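CPXV203 protein (Cowpox virus, PDB 4HKJ) probably keeps MHC class I molecules inside the cell by binding them in the secretory pathway, helping cowpox virus escape T-cell recognition. Local coordinates at residues I19-I23 with T166-G170; S82-F86 with R177-L181; T71-F77 with Y180-C184. All coordinates share one frame; numbering follows the deposited sequence.

Interaction 1. Residues I19-I23 with T166-G170; sequences IGMCI and TLTCG
C22 and C169 bring their CA atoms to 5.7 Å, where the irregular loop after helix 153-158 folds down onto an inner strand, 15-25, of the five-stranded sheet. No hydrogen bond crosses here, because the backbone N-H and C=O groups of 19-23 are used by its neighbouring strands 81-88 and 141-152. What joins the two segments is a disulfide. C22 SG and C169 SG are bonded at 2.0 Å, with the CB-S-S-CB torsion at 90°. Both sulfurs lie opposite their own backbone N; for C22, chi1 of -175° carries SG outward from the sheet and up to the loop. C169 meets it from a left-handed backbone conformation, and the loop reaches that turn just after an inverse gamma turn centred on L167, closed by T168 N to T166 O at 2.7 Å.

L167 gives the bridge an apolar neighbour. Its CD2 methyl comes down beside the strand, 3.8 Å from C22 N, and also touches C22 CB and G20 O. The methyl thus rests over a stretch of strand where G20 adds no side chain. M21, a selenomethionine, and I23 turn to the other side of the strand, where M21 packs on I106 and V108, and I23 on V108, of the second sheet. At the loop's far end, T166 OG1 is hydrogen-bonded to an acidic side chain of another protein in the complex. The loop is therefore tied to the sheet covalently rather than by a network of polar bonds, a linkage that fits a protein folded in an oxidising compartment and should restrain the loop near its partner.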
loop_
_atom_site.group_PDB
_atom_site.type_symbol
_atom_site.label_atom_id
_atom_site.label_comp_id
_atom_site.label_asym_id
_atom_site.label_seq_id
_atom_site.Cartn_x
_atom_site.Cartn_y
_atom_site.Cartn_z
ATOM N N ILE D 19 11.087 7.529 9.291
ATOM C CA ILE D 19 9.727 7.169 9.669
ATOM C C ILE D 19 8.725 8.060 8.943
ATOM O O ILE D 19 8.678 9.269 9.171
ATOM C CB ILE D 19 9.505 7.289 11.187
ATOM C CG1 ILE D 19 10.482 6.391 11.946
ATOM C CG2 ILE D 19 8.071 6.930 11.542
ATOM C CD1 ILE D 19 10.274 6.388 13.447
ATOM N N GLY D 20 7.930 7.457 8.065
ATOM C CA GLY D 20 6.897 8.181 7.350
ATOM C C GLY D 20 5.539 7.946 7.981
ATOM O O GLY D 20 5.267 6.862 8.494
HETATM N N MSE D 21 4.685 8.965 7.949
HETATM C CA MSE D 21 3.356 8.862 8.541
HETATM C C MSE D 21 2.348 9.739 7.806
HETATM O O MSE D 21 2.489 10.960 7.766
HETATM C CB MSE D 21 3.403 9.236 10.022
HETATM C CG MSE D 21 2.059 9.164 10.724
HETATM SE SE MSE D 21 2.197 9.456 12.648
HETATM C CE MSE D 21 3.464 8.035 13.072
ATOM N N CYS D 22 1.335 9.106 7.220
ATOM C CA CYS D 22 0.305 9.830 6.485
ATOM C C CYS D 22 -0.971 9.947 7.312
ATOM O O CYS D 22 -1.550 8.943 7.724
ATOM C CB CYS D 22 0.008 9.139 5.150
ATOM S SG CYS D 22 -1.158 10.030 4.084
ATOM N N ILE D 23 -1.399 11.181 7.553
ATOM C CA ILE D 23 -2.603 11.436 8.333
ATOM C C ILE D 23 -3.686 12.058 7.457
ATOM O O ILE D 23 -3.465 13.092 6.826
ATOM C CB ILE D 23 -2.317 12.382 9.515
ATOM C CG1 ILE D 23 -1.017 11.989 10.218
ATOM C CG2 ILE D 23 -3.481 12.381 10.491
ATOM C CD1 ILE D 23 -0.608 12.940 11.323
ATOM N N THR D 166 4.659 3.043 -0.214
ATOM C CA THR D 166 3.467 3.307 -1.011
ATOM C C THR D 166 2.631 4.437 -0.415
ATOM O O THR D 166 1.535 4.729 -0.896
ATOM C CB THR D 166 2.588 2.049 -1.149
ATOM O OG1 THR D 166 2.307 1.514 0.150
ATOM C CG2 THR D 166 3.295 0.990 -1.984
ATOM N N LEU D 167 3.152 5.069 0.631
ATOM C CA LEU D 167 2.467 6.185 1.274
ATOM C C LEU D 167 2.545 7.451 0.426
ATOM O O LEU D 167 3.238 8.405 0.785
ATOM C CB LEU D 167 3.045 6.448 2.666
ATOM C CG LEU D 167 2.290 5.873 3.868
ATOM C CD1 LEU D 167 2.263 4.352 3.834
ATOM C CD2 LEU D 167 2.896 6.375 5.171
ATOM N N THR D 168 1.832 7.450 -0.697
ATOM C CA THR D 168 1.790 8.601 -1.592
ATOM C C THR D 168 1.227 9.818 -0.866
ATOM O O THR D 168 1.683 10.943 -1.071
ATOM C CB THR D 168 0.932 8.309 -2.835
ATOM O OG1 THR D 168 -0.412 8.011 -2.436
ATOM C CG2 THR D 168 1.498 7.127 -3.604
ATOM N N CYS D 169 0.231 9.572 -0.019
ATOM C CA CYS D 169 -0.351 10.591 0.854
ATOM C C CYS D 169 -0.879 11.811 0.100
ATOM O O CYS D 169 -0.595 12.951 0.471
ATOM C CB CYS D 169 0.653 11.018 1.928
ATOM S SG CYS D 169 -0.111 11.643 3.441
ATOM N N GLY D 170 -1.643 11.567 -0.959
ATOM C CA GLY D 170 -2.283 12.638 -1.703
ATOM C C GLY D 170 -1.555 13.036 -2.974
ATOM O O GLY D 170 -2.043 13.867 -3.741
#

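Interaction 2. Residues S82-F86 with R177-L181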
loop_
_atom_site.group_PDB
_atom_site.type_symbol
_atom_site.label_atom_id
_atom_site.label_comp_id
_atom_site.label_asym_id
_atom_site.label_seq_id
_atom_site.Cartn_x
_atom_site.Cartn_y
_atom_site.Cartn_z
ATOM N N SER D 82 -2.051 14.889 5.218
ATOM C CA SER D 82 -0.928 15.552 5.871
ATOM C C SER D 82 0.165 14.531 6.176
ATOM O O SER D 82 -0.074 13.550 6.880
ATOM C CB SER D 82 -1.382 16.240 7.157
ATOM O OG SER D 82 -2.384 17.204 6.891
ATOM N N TYR D 83 1.361 14.769 5.646
ATOM C CA TYR D 83 2.461 13.815 5.770
ATOM C C TYR D 83 3.597 14.343 6.644
ATOM O O TYR D 83 3.953 15.519 6.575
ATOM C CB TYR D 83 2.989 13.439 4.382
ATOM C CG TYR D 83 4.196 12.529 4.401
ATOM C CD1 TYR D 83 4.063 11.173 4.656
ATOM C CD2 TYR D 83 5.467 13.026 4.153
ATOM C CE1 TYR D 83 5.163 10.337 4.673
ATOM C CE2 TYR D 83 6.574 12.199 4.168
ATOM C CZ TYR D 83 6.416 10.856 4.429
ATOM O OH TYR D 83 7.517 10.031 4.443
ATOM N N ILE D 84 4.164 13.462 7.466
ATOM C CA ILE D 84 5.274 13.821 8.345
ATOM C C ILE D 84 6.416 12.818 8.196
ATOM O O ILE D 84 6.186 11.611 8.151
ATOM C CB ILE D 84 4.835 13.862 9.824
ATOM C CG1 ILE D 84 3.613 14.768 9.997
ATOM C CG2 ILE D 84 5.977 14.333 10.712
ATOM C CD1 ILE D 84 3.128 14.876 11.427
ATOM N N GLU D 85 7.645 13.320 8.119
ATOM C CA GLU D 85 8.809 12.454 7.957
ATOM C C GLU D 85 9.867 12.693 9.030
ATOM O O GLU D 85 10.504 13.746 9.062
ATOM C CB GLU D 85 9.431 12.638 6.571
ATOM C CG GLU D 85 10.615 11.724 6.299
ATOM C CD GLU D 85 11.311 12.048 4.993
ATOM O OE1 GLU D 85 11.842 13.172 4.864
ATOM O OE2 GLU D 85 11.324 11.185 4.091
ATOM N N PHE D 86 10.051 11.708 9.902
ATOM C CA PHE D 86 11.094 11.766 10.918
ATOM C C PHE D 86 12.360 11.099 10.385
ATOM O O PHE D 86 12.313 9.969 9.896
ATOM C CB PHE D 86 10.626 11.085 12.203
ATOM C CG PHE D 86 9.381 11.689 12.791
ATOM C CD1 PHE D 86 9.459 12.793 13.626
ATOM C CD2 PHE D 86 8.135 11.154 12.511
ATOM C CE1 PHE D 86 8.315 13.352 14.169
ATOM C CE2 PHE D 86 6.988 11.707 13.052
ATOM C CZ PHE D 86 7.080 12.807 13.882
ATOM N N ARG D 177 5.743 13.425 -3.415
ATOM C CA ARG D 177 5.576 13.692 -1.992
ATOM C C ARG D 177 6.824 14.326 -1.392
ATOM O O ARG D 177 6.743 15.315 -0.663
ATOM C CB ARG D 177 5.245 12.403 -1.237
ATOM C CG ARG D 177 5.544 12.482 0.251
ATOM C CD ARG D 177 5.096 11.238 0.995
ATOM N NE ARG D 177 5.729 10.021 0.496
ATOM C CZ ARG D 177 6.956 9.628 0.823
ATOM N NH1 ARG D 177 7.697 10.362 1.640
ATOM N NH2 ARG D 177 7.447 8.502 0.325
ATOM N N ASP D 178 7.980 13.752 -1.709
ATOM C CA ASP D 178 9.246 14.210 -1.149
ATOM C C ASP D 178 9.715 15.528 -1.756
ATOM O O ASP D 178 10.585 16.199 -1.201
ATOM C CB ASP D 178 10.325 13.139 -1.320
ATOM C CG ASP D 178 10.129 11.959 -0.391
ATOM O OD1 ASP D 178 10.638 12.008 0.749
ATOM O OD2 ASP D 178 9.470 10.979 -0.797
ATOM N N LYS D 179 9.139 15.898 -2.896
ATOM C CA LYS D 179 9.525 17.131 -3.573
ATOM C C LYS D 179 9.044 18.360 -2.803
ATOM O O LYS D 179 9.749 19.364 -2.722
ATOM C CB LYS D 179 8.983 17.154 -5.005
ATOM C CG LYS D 179 9.542 18.282 -5.860
ATOM C CD LYS D 179 8.858 18.352 -7.222
ATOM C CE LYS D 179 9.134 17.116 -8.064
ATOM N NZ LYS D 179 8.462 17.191 -9.391
ATOM N N TYR D 180 7.849 18.265 -2.230
ATOM C CA TYR D 180 7.234 19.396 -1.539
ATOM C C TYR D 180 7.462 19.387 -0.029
ATOM O O TYR D 180 6.829 20.147 0.702
ATOM C CB TYR D 180 5.733 19.443 -1.826
ATOM C CG TYR D 180 5.391 19.715 -3.271
ATOM C CD1 TYR D 180 5.247 18.674 -4.179
ATOM C CD2 TYR D 180 5.209 21.012 -3.728
ATOM C CE1 TYR D 180 4.933 18.919 -5.501
ATOM C CE2 TYR D 180 4.894 21.267 -5.050
ATOM C CZ TYR D 180 4.758 20.216 -5.931
ATOM O OH TYR D 180 4.445 20.464 -7.248
ATOM N N LEU D 181 8.359 18.523 0.436
ATOM C CA LEU D 181 8.677 18.458 1.858
ATOM C C LEU D 181 9.368 19.731 2.337
ATOM O O LEU D 181 10.180 20.316 1.620
ATOM C CB LEU D 181 9.558 17.242 2.164
ATOM C CG LEU D 181 8.871 15.886 2.320
ATOM C CD1 LEU D 181 9.909 14.792 2.510
ATOM C CD2 LEU D 181 7.900 15.909 3.491
#
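Helix 174-179 packs across one face of the antiparallel sheet through R177 on Y83, a CH-pi contact with an off-centre cation-pi component. The sheet is one half of a beta sandwich, and the helix covers the side facing away from the other half. R177 lays its CD over the middle of the tyrosine ring, 3.5 Å from the centroid and only 4° off the ring normal. A bend at chi3 (59°) then turns the guanidinium toward the hydroxyl end, with CZ 4.5 Å from the centroid and the two planes 51° apart. NH2 of the arginine forms a salt bridge with D165 outside the contact; NH1 makes another with the adjacent D178, whose OD2 lies well out of the guanidinium plane, so charge alone holds it.

Beyond the ring, E85 reaches toward the helix from the same strand on an extended chain. Its OE2 comes 3.5 Å from D178 OD1, two acidic groups near each other, with R177 and a weak, long ion pair from K18 probably offsetting part of their charge. L181 closes the contact after the helix, its CD2 methyl in the plane of the Y83 ring at the edge, 3.8 Å from Y83 CD2.

Interaction 3. Residues T71-F77 with Y180-C184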
loop_
_atom_site.group_PDB
_atom_site.type_symbol
_atom_site.label_atom_id
_atom_site.label_comp_id
_atom_site.label_asym_id
_atom_site.label_seq_id
_atom_site.Cartn_x
_atom_site.Cartn_y
_atom_site.Cartn_z
ATOM N N THR D 71 15.812 14.760 12.557
ATOM C CA THR D 71 15.203 15.732 11.651
ATOM C C THR D 71 13.711 15.465 11.442
ATOM O O THR D 71 13.276 14.315 11.405
ATOM C CB THR D 71 15.931 15.752 10.287
ATOM O OG1 THR D 71 17.346 15.835 10.497
ATOM C CG2 THR D 71 15.480 16.936 9.443
ATOM N N THR D 72 12.933 16.538 11.311
ATOM C CA THR D 72 11.496 16.429 11.078
ATOM C C THR D 72 11.079 17.249 9.858
ATOM O O THR D 72 11.473 18.406 9.715
ATOM C CB THR D 72 10.691 16.906 12.301
ATOM O OG1 THR D 72 11.258 16.356 13.497
ATOM C CG2 THR D 72 9.237 16.474 12.187
ATOM N N LYS D 73 10.283 16.642 8.980
ATOM C CA LYS D 73 9.791 17.323 7.786
ATOM C C LYS D 73 8.296 17.090 7.607
ATOM O O LYS D 73 7.771 16.048 8.000
ATOM C CB LYS D 73 10.541 16.845 6.542
ATOM C CG LYS D 73 12.038 17.103 6.575
ATOM C CD LYS D 73 12.724 16.546 5.340
ATOM C CE LYS D 73 14.223 16.776 5.399
ATOM N NZ LYS D 73 14.911 16.272 4.180
ATOM N N GLN D 74 7.613 18.065 7.016
ATOM C CA GLN D 74 6.180 17.953 6.763
ATOM C C GLN D 74 5.793 18.526 5.403
ATOM O O GLN D 74 6.469 19.405 4.868
ATOM C CB GLN D 74 5.374 18.654 7.861
ATOM C CG GLN D 74 5.436 17.980 9.221
ATOM C CD GLN D 74 4.517 18.634 10.234
ATOM O OE1 GLN D 74 4.657 18.428 11.439
ATOM N NE2 GLN D 74 3.569 19.427 9.747
ATOM N N THR D 75 4.696 18.016 4.853
ATOM C CA THR D 75 4.139 18.536 3.610
ATOM C C THR D 75 2.632 18.316 3.596
ATOM O O THR D 75 2.095 17.613 4.451
ATOM C CB THR D 75 4.763 17.869 2.375
ATOM O OG1 THR D 75 4.240 18.474 1.186
ATOM C CG2 THR D 75 4.452 16.382 2.357
ATOM N N HIS D 76 1.952 18.916 2.626
ATOM C CA HIS D 76 0.502 18.801 2.543
ATOM C C HIS D 76 0.021 18.664 1.104
ATOM O O HIS D 76 0.555 19.303 0.197
ATOM C CB HIS D 76 -0.168 20.005 3.206
ATOM C CG HIS D 76 -1.664 19.946 3.197
ATOM N ND1 HIS D 76 -2.388 19.277 4.161
ATOM C CD2 HIS D 76 -2.573 20.470 2.342
ATOM C CE1 HIS D 76 -3.677 19.392 3.900
ATOM N NE2 HIS D 76 -3.818 20.112 2.800
ATOM N N PHE D 77 -0.994 17.829 0.905
ATOM C CA PHE D 77 -1.593 17.645 -0.412
ATOM C C PHE D 77 -3.113 17.645 -0.311
ATOM O O PHE D 77 -3.684 17.025 0.588
ATOM C CB PHE D 77 -1.113 16.337 -1.041
ATOM C CG PHE D 77 0.341 16.343 -1.415
ATOM C CD1 PHE D 77 0.857 17.332 -2.235
ATOM C CD2 PHE D 77 1.194 15.362 -0.940
ATOM C CE1 PHE D 77 2.196 17.341 -2.578
ATOM C CE2 PHE D 77 2.533 15.364 -1.279
ATOM C CZ PHE D 77 3.035 16.355 -2.099
ATOM N N TYR D 180 7.849 18.265 -2.230
ATOM C CA TYR D 180 7.234 19.396 -1.539
ATOM C C TYR D 180 7.462 19.387 -0.029
ATOM O O TYR D 180 6.829 20.147 0.702
ATOM C CB TYR D 180 5.733 19.443 -1.826
ATOM C CG TYR D 180 5.391 19.715 -3.271
ATOM C CD1 TYR D 180 5.247 18.674 -4.179
ATOM C CD2 TYR D 180 5.209 21.012 -3.728
ATOM C CE1 TYR D 180 4.933 18.919 -5.501
ATOM C CE2 TYR D 180 4.894 21.267 -5.050
ATOM C CZ TYR D 180 4.758 20.216 -5.931
ATOM O OH TYR D 180 4.445 20.464 -7.248
ATOM N N LEU D 181 8.359 18.523 0.436
ATOM C CA LEU D 181 8.677 18.458 1.858
ATOM C C LEU D 181 9.368 19.731 2.337
ATOM O O LEU D 181 10.180 20.316 1.620
ATOM C CB LEU D 181 9.558 17.242 2.164
ATOM C CG LEU D 181 8.871 15.886 2.320
ATOM C CD1 LEU D 181 9.909 14.792 2.510
ATOM C CD2 LEU D 181 7.900 15.909 3.491
ATOM N N LYS D 182 9.035 20.158 3.551
ATOM C CA LYS D 182 9.668 21.326 4.155
ATOM C C LYS D 182 10.181 21.000 5.551
ATOM O O LYS D 182 9.443 20.476 6.384
ATOM C CB LYS D 182 8.690 22.501 4.216
ATOM C CG LYS D 182 8.271 23.030 2.858
ATOM C CD LYS D 182 9.479 23.471 2.049
ATOM C CE LYS D 182 9.089 23.859 0.633
ATOM N NZ LYS D 182 10.273 24.264 -0.172
ATOM N N THR D 183 11.447 21.313 5.798
ATOM C CA THR D 183 12.066 21.041 7.089
ATOM C C THR D 183 11.453 21.910 8.183
ATOM O O THR D 183 11.385 23.131 8.053
ATOM C CB THR D 183 13.590 21.269 7.041
ATOM O OG1 THR D 183 14.159 20.484 5.985
ATOM C CG2 THR D 183 14.232 20.877 8.362
ATOM N N CYS D 184 11.002 21.269 9.257
ATOM C CA CYS D 184 10.386 21.978 10.373
ATOM C C CYS D 184 11.419 22.793 11.144
ATOM O O CYS D 184 12.543 22.343 11.361
ATOM C CB CYS D 184 9.669 20.993 11.300
ATOM S SG CYS D 184 8.308 20.100 10.508
#
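L181, C184 and K73 have the most surface covered where the segment 180-184 runs antiparallel along strand 71-77. L181 puts its CD2 against the CG2 methyl of T75 at 3.7 Å, the two side chains crossing at about a right angle, and L181 CD2 also reaches the CB of K73. K73 extends fully beyond CG, and its aliphatic part passes T183 at a slant, with CE 3.8 Å from T183 OG1. These two residues form a non-hydrogen-bonded pair and stand on one face.

Q74 and K182 make the neighbouring hydrogen-bonded pair, with Q74 N to K182 O at 3.1 Å and K182 N to Q74 O at 3.0 Å. The short strand 182-183 is thereby the edge of the antiparallel sheet of this poxvirus beta sandwich, the fold of the T4 and chemokine-binding protein clan. C184 gives one more bond, from its N to T72 O (2.9 Å, nearly straight at 168°). With chi1 at -62°, SG folds back on the same face as Q74 and lies 3.8 Å from Q74 CG. There it is bonded to C35, next to strand 36-38 at the edge of the second sheet, so a disulfide spans the two halves of the sandwich. Q74 OE1 reaches the second sheet as well, through a hydrogen bond to T48.

Toward the other end, T75 OG1 gives a weak hydrogen bond to Y180 O. The Y180 ring stands nearly perpendicular to that of F77, planes 87° apart, and its CD1 meets the F77 ring edge in plane, 3.7 Å from F77 CE1.

In the fold
All three contacts lie along the five-stranded sheet, whose strands 15-25, 81-88 and 71-77 are successive neighbours. Interactions 1 and 2 have centres about 8 Å apart and meet through I23 O to S82 N and I19 N to F86 O, both 2.8 Å. Interactions 2 and 3 are closer, about 4 Å between centres, and share Y180 and L181, where the chain leaves the helix and becomes the edge strand. Interactions 1 and 3, with centres about 12 Å apart, meet at F77, whose CD2 lies 3.3 Å from C169 O. T166, T75, F77 and Y180 all touch another protein of the complex, so residues of all three contacts, Y180 being shared by 2 and 3, touch the partner.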